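Local structure of enoyl-CoA hydratase/isomerase family protein (Pseudomonas syringae pv. tomato, 3OT6) at residues K153-F156 with N157-V160; K179-S182 with V183-Q187; N201-A204 with H205-T208. The protein belongs to the enoyl-CoA hydratase/isomerase family and probably catalyses a reaction on an acyl-CoA thioester, although its own substrate is not established. All coordinates share one frame; numbering follows the deposited sequence.

Contact 1 of 3, residues K153-F156 with N157-V160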
loop_
_atom_site.group_PDB
_atom_site.type_symbol
_atom_site.label_atom_id
_atom_site.label_comp_id
_atom_site.label_asym_id
_atom_site.label_seq_id
_atom_site.Cartn_x
_atom_site.Cartn_y
_atom_site.Cartn_z
ATOM N N LYS A 153 16.321 7.267 -5.468
ATOM C CA LYS A 153 17.540 6.521 -5.096
ATOM C C LYS A 153 18.226 6.951 -3.771
ATOM O O LYS A 153 18.745 6.094 -3.013
ATOM C CB LYS A 153 18.560 6.533 -6.234
ATOM C CG LYS A 153 18.140 5.700 -7.413
ATOM C CD LYS A 153 19.018 5.949 -8.598
ATOM C CE LYS A 153 18.581 5.161 -9.785
ATOM N NZ LYS A 153 19.381 3.883 -9.842
ATOM N N SER A 154 18.234 8.255 -3.489
ATOM C CA SER A 154 18.988 8.700 -2.339
ATOM C C SER A 154 18.083 8.764 -1.125
ATOM O O SER A 154 18.572 8.868 -0.026
ATOM C CB SER A 154 19.695 10.037 -2.619
ATOM O OG SER A 154 18.743 11.079 -2.746
ATOM N N ALA A 155 16.758 8.723 -1.329
ATOM C CA ALA A 155 15.803 8.564 -0.228
ATOM C C ALA A 155 15.710 7.087 0.122
ATOM O O ALA A 155 15.421 6.756 1.268
ATOM C CB ALA A 155 14.434 9.104 -0.594
ATOM N N PHE A 156 15.959 6.201 -0.843
ATOM C CA PHE A 156 15.809 4.744 -0.626
ATOM C C PHE A 156 16.697 4.110 0.489
ATOM O O PHE A 156 16.162 3.405 1.331
ATOM C CB PHE A 156 16.031 4.022 -1.945
ATOM C CG PHE A 156 16.199 2.538 -1.829
ATOM C CD1 PHE A 156 15.090 1.707 -1.614
ATOM C CD2 PHE A 156 17.452 1.963 -2.018
ATOM C CE1 PHE A 156 15.224 0.299 -1.511
ATOM C CE2 PHE A 156 17.634 0.542 -1.938
ATOM C CZ PHE A 156 16.488 -0.299 -1.696
ATOM N N ASN A 157 18.021 4.313 0.489
ATOM C CA ASN A 157 18.858 3.835 1.584
ATOM C C ASN A 157 18.417 4.565 2.913
ATOM O O ASN A 157 18.461 3.996 4.001
ATOM C CB ASN A 157 20.318 4.081 1.275
ATOM C CG ASN A 157 20.678 5.572 1.346
ATOM O OD1 ASN A 157 21.275 6.029 2.331
ATOM N ND2 ASN A 157 20.204 6.343 0.386
ATOM N N ARG A 158 17.943 5.802 2.843
ATOM C CA ARG A 158 17.635 6.479 4.093
ATOM C C ARG A 158 16.361 5.895 4.650
ATOM O O ARG A 158 16.207 5.670 5.859
ATOM C CB ARG A 158 17.554 7.976 3.905
ATOM C CG ARG A 158 18.947 8.629 3.846
ATOM C CD ARG A 158 18.943 9.986 3.088
ATOM N NE ARG A 158 17.800 10.723 3.552
ATOM C CZ ARG A 158 17.004 11.448 2.784
ATOM N NH1 ARG A 158 17.238 11.595 1.492
ATOM N NH2 ARG A 158 15.970 12.040 3.342
ATOM N N SER A 159 15.433 5.590 3.775
ATOM C CA SER A 159 14.175 5.052 4.267
ATOM C C SER A 159 14.326 3.616 4.833
ATOM O O SER A 159 13.849 3.304 5.902
ATOM C CB SER A 159 13.137 5.086 3.142
ATOM O OG SER A 159 11.939 4.437 3.563
ATOM N N VAL A 160 14.973 2.753 4.067
ATOM C CA VAL A 160 15.000 1.342 4.336
ATOM C C VAL A 160 16.125 1.001 5.317
ATOM O O VAL A 160 15.924 0.237 6.246
ATOM C CB VAL A 160 15.203 0.551 2.999
ATOM C CG1 VAL A 160 15.600 -0.877 3.261
ATOM C CG2 VAL A 160 13.965 0.654 2.085
#
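Arg158 curls back along helix 153-160 toward Ser154 and illustrates how a long side chain can cover a backbone carbonyl one turn earlier in the helix. Its CB lies 3.6 Å from Ala155 O. CG then leaves beside the backbone N (chi1 -79°), which turns the chain toward Ser154, and CD comes within 3.3 Å of Ser154 O. A bend at chi3 of 45° folds the guanidinium back, so that NH1 makes a weak hydrogen bond of 3.4 Å to Ser154 O and passes Ala155 CA at 3.8 Å. NE turns to a stronger partner, forming a salt bridge with Glu164 beyond the helix. Asn157 approaches the same carbonyl with its amide: ND2 is 3.0 Å from Ser154 O, but the N-H points poorly and the bond is weak. Beneath these side chains run regular helical bonds, from Ser159 N to Ala155 O and from Val160 N to Phe156 O. The apolar part is carried by Phe156, whose ring atom CE1 meets Val160 CG2 at 3.8 Å, obliquely to the ring. Both residues also touch Ala147 of helix 141-150, which places this pair at the packing between neighbouring helices. Ser159 lies among Leu130, Leu151, Phe176 and Phe166. The two weak bonds to Ser154 O alone would hold neither side chain tightly; the positive charge of Arg158 is probably balanced chiefly by Glu164, and the weak bond to the carbonyl is probably an auxiliary one.

Contact 2 of 3, residues K179-S182 with V183-Q187; sequences KVVS and VEELQ
Ser182 and Glu185 exchange bonds in both directions where strand 179-181 gives way to helix 186-197, and this is the tight part of the contact. Ser182 N donates to Glu185 OE1 over 2.7 Å in a fairly straight bond (160°), meeting the carboxylate oxygen on its anti side and 19° out of the group's plane. In return Glu185 N donates to Ser182 OG at 3.2 Å. The hydroxyl can receive it because OG sits between the backbone N and the carbonyl carbon (chi1 77°), facing the turn. Glu185 has CG beside its own backbone N and runs extended beyond it, which carries OE1 back to the serine amide while CB rests 3.8 Å from Val181 CB. The reciprocal serine-glutamate bonding, three residues apart, is that of a capping box, a common motif at the N-termini of helices; here residues 183-185 already have helical backbone angles before the regular bonds appear. On the inner side Val181 CG2 lies 3.7 Å from Leu186 N and 4.3 Å from Leu186 CB. Leu186 continues inward onto Ile120, Val122 and Pro102, while backbone bonds tie Val181 to Gly121 and Ala123 of the neighbouring strand region. The solvent side is looser. Glu184, an exposed residue, bends at chi2 and brings OE1 to 3.1 Å from Ser182 OG, which donates to it on the anti side, tilted out of the carboxylate plane. That hydroxyl therefore gives one bond and takes another, and the amide donor and the helix start would tend to stabilise the charged carboxylate of Glu185. Val183, also exposed, adds little to the turn itself beyond CB beside Ser182 C, although its side chain reaches Val122.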
loop_
_atom_site.group_PDB
_atom_site.type_symbol
_atom_site.label_atom_id
_atom_site.label_comp_id
_atom_site.label_asym_id
_atom_site.label_seq_id
_atom_site.Cartn_x
_atom_site.Cartn_y
_atom_site.Cartn_z
ATOM N N LYS A 179 1.354 13.467 -4.387
ATOM C CA LYS A 179 0.666 14.721 -4.151
ATOM C C LYS A 179 0.303 14.849 -2.690
ATOM O O LYS A 179 -0.114 13.864 -2.040
ATOM C CB LYS A 179 -0.619 14.819 -5.031
ATOM C CG LYS A 179 -1.324 16.161 -5.065
ATOM C CD LYS A 179 -2.675 16.081 -5.855
ATOM C CE LYS A 179 -2.496 16.151 -7.385
ATOM N NZ LYS A 179 -1.576 17.310 -7.818
ATOM N N VAL A 180 0.461 16.076 -2.194
ATOM C CA VAL A 180 0.082 16.463 -0.828
ATOM C C VAL A 180 -1.018 17.565 -0.876
ATOM O O VAL A 180 -0.844 18.637 -1.517
ATOM C CB VAL A 180 1.324 16.873 0.016
ATOM C CG1 VAL A 180 0.910 17.414 1.408
ATOM C CG2 VAL A 180 2.286 15.687 0.168
ATOM N N VAL A 181 -2.154 17.256 -0.256
ATOM C CA VAL A 181 -3.251 18.201 -0.125
ATOM C C VAL A 181 -3.606 18.352 1.363
ATOM O O VAL A 181 -2.936 17.742 2.257
ATOM C CB VAL A 181 -4.473 17.762 -0.973
ATOM C CG1 VAL A 181 -4.079 17.572 -2.481
ATOM C CG2 VAL A 181 -5.125 16.523 -0.437
ATOM N N SER A 182 -4.643 19.127 1.673
ATOM C CA SER A 182 -5.004 19.291 3.117
ATOM C C SER A 182 -5.907 18.149 3.550
ATOM O O SER A 182 -6.487 17.446 2.696
ATOM C CB SER A 182 -5.685 20.632 3.384
ATOM O OG SER A 182 -7.033 20.557 2.954
ATOM N N VAL A 183 -6.021 17.938 4.856
ATOM C CA VAL A 183 -6.875 16.868 5.356
ATOM C C VAL A 183 -8.272 16.924 4.703
ATOM O O VAL A 183 -8.892 15.884 4.443
ATOM C CB VAL A 183 -6.958 16.881 6.904
ATOM C CG1 VAL A 183 -8.024 15.895 7.402
ATOM C CG2 VAL A 183 -5.608 16.479 7.494
ATOM N N GLU A 184 -8.743 18.146 4.407
ATOM C CA GLU A 184 -10.108 18.361 3.882
ATOM C C GLU A 184 -10.168 18.120 2.379
ATOM O O GLU A 184 -11.132 17.562 1.881
ATOM C CB GLU A 184 -10.666 19.762 4.261
ATOM C CG GLU A 184 -10.715 19.996 5.789
ATOM C CD GLU A 184 -9.335 20.429 6.360
ATOM O OE1 GLU A 184 -8.514 21.042 5.601
ATOM O OE2 GLU A 184 -9.082 20.152 7.565
ATOM N N GLU A 185 -9.123 18.511 1.659
ATOM C CA GLU A 185 -9.061 18.260 0.220
ATOM C C GLU A 185 -8.893 16.793 -0.202
ATOM O O GLU A 185 -9.114 16.473 -1.347
ATOM C CB GLU A 185 -7.973 19.113 -0.402
ATOM C CG GLU A 185 -8.180 20.588 -0.189
ATOM C CD GLU A 185 -6.902 21.385 -0.398
ATOM O OE1 GLU A 185 -5.781 20.864 -0.086
ATOM O OE2 GLU A 185 -7.022 22.551 -0.884
ATOM N N LEU A 186 -8.562 15.891 0.721
ATOM C CA LEU A 186 -8.179 14.533 0.356
ATOM C C LEU A 186 -9.183 13.757 -0.519
ATOM O O LEU A 186 -8.821 13.250 -1.588
ATOM C CB LEU A 186 -7.762 13.721 1.577
ATOM C CG LEU A 186 -7.332 12.293 1.250
ATOM C CD1 LEU A 186 -6.075 12.268 0.364
ATOM C CD2 LEU A 186 -7.101 11.535 2.507
ATOM N N GLN A 187 -10.428 13.640 -0.079
ATOM C CA GLN A 187 -11.409 12.889 -0.845
ATOM C C GLN A 187 -11.566 13.533 -2.242
ATOM O O GLN A 187 -11.571 12.832 -3.267
ATOM C CB GLN A 187 -12.733 12.889 -0.096
ATOM C CG GLN A 187 -13.833 11.965 -0.683
ATOM C CD GLN A 187 -15.245 12.389 -0.206
ATOM O OE1 GLN A 187 -15.827 11.777 0.723
ATOM N NE2 GLN A 187 -15.779 13.466 -0.818
#

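Contact 3 of 3, residues N201-A204 with H205-T208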
loop_
_atom_site.group_PDB
_atom_site.type_symbol
_atom_site.label_atom_id
_atom_site.label_comp_id
_atom_site.label_asym_id
_atom_site.label_seq_id
_atom_site.Cartn_x
_atom_site.Cartn_y
_atom_site.Cartn_z
ATOM N N ASN A 201 -7.410 4.337 -21.671
ATOM C CA ASN A 201 -7.933 3.108 -22.130
ATOM C C ASN A 201 -7.505 1.971 -21.181
ATOM O O ASN A 201 -6.316 1.705 -20.979
ATOM C CB ASN A 201 -7.479 2.907 -23.593
ATOM C CG ASN A 201 -7.916 1.587 -24.140
ATOM O OD1 ASN A 201 -7.285 0.554 -23.902
ATOM N ND2 ASN A 201 -9.051 1.585 -24.786
HETATM N N MSE A 202 -8.497 1.313 -20.591
HETATM C CA MSE A 202 -8.300 0.409 -19.474
HETATM C C MSE A 202 -7.517 -0.800 -19.949
HETATM O O MSE A 202 -6.666 -1.363 -19.222
HETATM C CB MSE A 202 -9.661 -0.015 -18.891
HETATM C CG MSE A 202 -10.313 1.090 -18.000
HETATM SE SE MSE A 202 -8.994 1.973 -16.756
HETATM C CE MSE A 202 -9.670 3.800 -16.756
ATOM N N ASN A 203 -7.809 -1.226 -21.172
ATOM C CA ASN A 203 -7.133 -2.407 -21.693
ATOM C C ASN A 203 -5.648 -2.128 -21.943
ATOM O O ASN A 203 -4.796 -2.886 -21.501
ATOM C CB ASN A 203 -7.791 -2.898 -22.969
ATOM C CG ASN A 203 -7.044 -4.056 -23.554
ATOM O OD1 ASN A 203 -7.175 -5.175 -23.056
ATOM N ND2 ASN A 203 -6.212 -3.799 -24.604
ATOM N N ALA A 204 -5.347 -1.022 -22.620
ATOM C CA ALA A 204 -3.979 -0.561 -22.751
ATOM C C ALA A 204 -3.289 -0.315 -21.388
ATOM O O ALA A 204 -2.100 -0.589 -21.248
ATOM C CB ALA A 204 -3.892 0.700 -23.669
ATOM N N HIS A 205 -4.028 0.183 -20.391
ATOM C CA HIS A 205 -3.500 0.361 -19.052
ATOM C C HIS A 205 -3.067 -0.985 -18.451
ATOM O O HIS A 205 -1.922 -1.094 -17.970
ATOM C CB HIS A 205 -4.550 1.013 -18.203
ATOM C CG HIS A 205 -4.172 1.168 -16.777
ATOM N ND1 HIS A 205 -3.368 2.205 -16.326
ATOM C CD2 HIS A 205 -4.542 0.463 -15.679
ATOM C CE1 HIS A 205 -3.253 2.117 -15.011
ATOM N NE2 HIS A 205 -3.957 1.077 -14.592
ATOM N N LYS A 206 -3.941 -1.999 -18.509
ATOM C CA LYS A 206 -3.679 -3.286 -17.946
ATOM C C LYS A 206 -2.444 -3.894 -18.609
ATOM O O LYS A 206 -1.520 -4.284 -17.916
ATOM C CB LYS A 206 -4.908 -4.198 -18.138
ATOM C CG LYS A 206 -4.685 -5.642 -17.709
ATOM C CD LYS A 206 -5.907 -6.583 -17.936
ATOM C CE LYS A 206 -6.401 -6.449 -19.394
ATOM N NZ LYS A 206 -7.464 -7.419 -19.825
ATOM N N LYS A 207 -2.429 -3.988 -19.945
ATOM C CA LYS A 207 -1.343 -4.611 -20.657
ATOM C C LYS A 207 -0.036 -3.849 -20.387
ATOM O O LYS A 207 0.989 -4.496 -20.120
ATOM C CB LYS A 207 -1.603 -4.612 -22.181
ATOM C CG LYS A 207 -2.876 -5.334 -22.746
ATOM C CD LYS A 207 -2.962 -6.788 -22.302
ATOM C CE LYS A 207 -4.401 -7.375 -22.495
ATOM N NZ LYS A 207 -4.519 -8.799 -21.952
ATOM N N THR A 208 -0.047 -2.497 -20.458
ATOM C CA THR A 208 1.171 -1.720 -20.208
ATOM C C THR A 208 1.682 -1.938 -18.744
ATOM O O THR A 208 2.881 -2.114 -18.508
ATOM C CB THR A 208 0.972 -0.229 -20.530
ATOM O OG1 THR A 208 0.586 -0.101 -21.906
ATOM C CG2 THR A 208 2.267 0.665 -20.288
#
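The first two turns of the long helix 202-230, preceded by Asn201 at its N-cap, hold this contact: Asn201 O accepts the regular bond from His205 N at 2.8 Å, with the donor in the plane of the carbonyl. The side chain of the same asparagine caps the helix, as OD1 takes the amide proton of Ala204 N at 2.8 Å in an almost linear bond (174°). One turn on, Ala204 O is gripped twice. Thr208 N and Thr208 OG1 reach it from opposite faces of its plane, the hydroxyl at 2.8 Å; OG1 lies beside the threonine's own backbone N (chi1 -59°), pointing back down the helix. The selenium of Met202, a selenomethionine, lies oblique to the His205 ring, 5.3 Å from its centroid. Met202 and His205 both touch Pro96, so this flank faces the rest of the protein. On an exposed flank the Asn203 amide crosses the two lysines that follow: OD1 approaches Lys207 CE at 3.6 Å and lies 3.9 Å from Lys206 NZ. The latter distance is long for a bond and suggests a diffuse electrostatic attraction. The Asn201 side chain thus satisfies the amide of Ala204, which has no earlier helical carbonyl to bond, and the Thr208 hydroxyl gives Ala204 O a second donor, while Lys206 NZ is at most loosely associated with Asn203.

How the contacts relate
The three contacts come in series along the later part of the chain, all within the part that marks the protein as an enoyl-CoA hydratase/isomerase relative, yet none touches another. Contact 1 lies on the short helix 153-160. Contact 2 leaves strand 179-181, an outermost strand of the six-stranded mixed sheet, and enters helix 186-197; contact 3 opens the next helix, 202-230. Centres of contacts 1 and 2 are about 25 Å apart, those of 2 and 3 about 28 Å, and those of 1 and 3 about 31 Å. Contacts 2 and 3 thus stand at the starts of the last two helices, while contact 1 spans the earlier short helix, each a local arrangement within its own part of the fold.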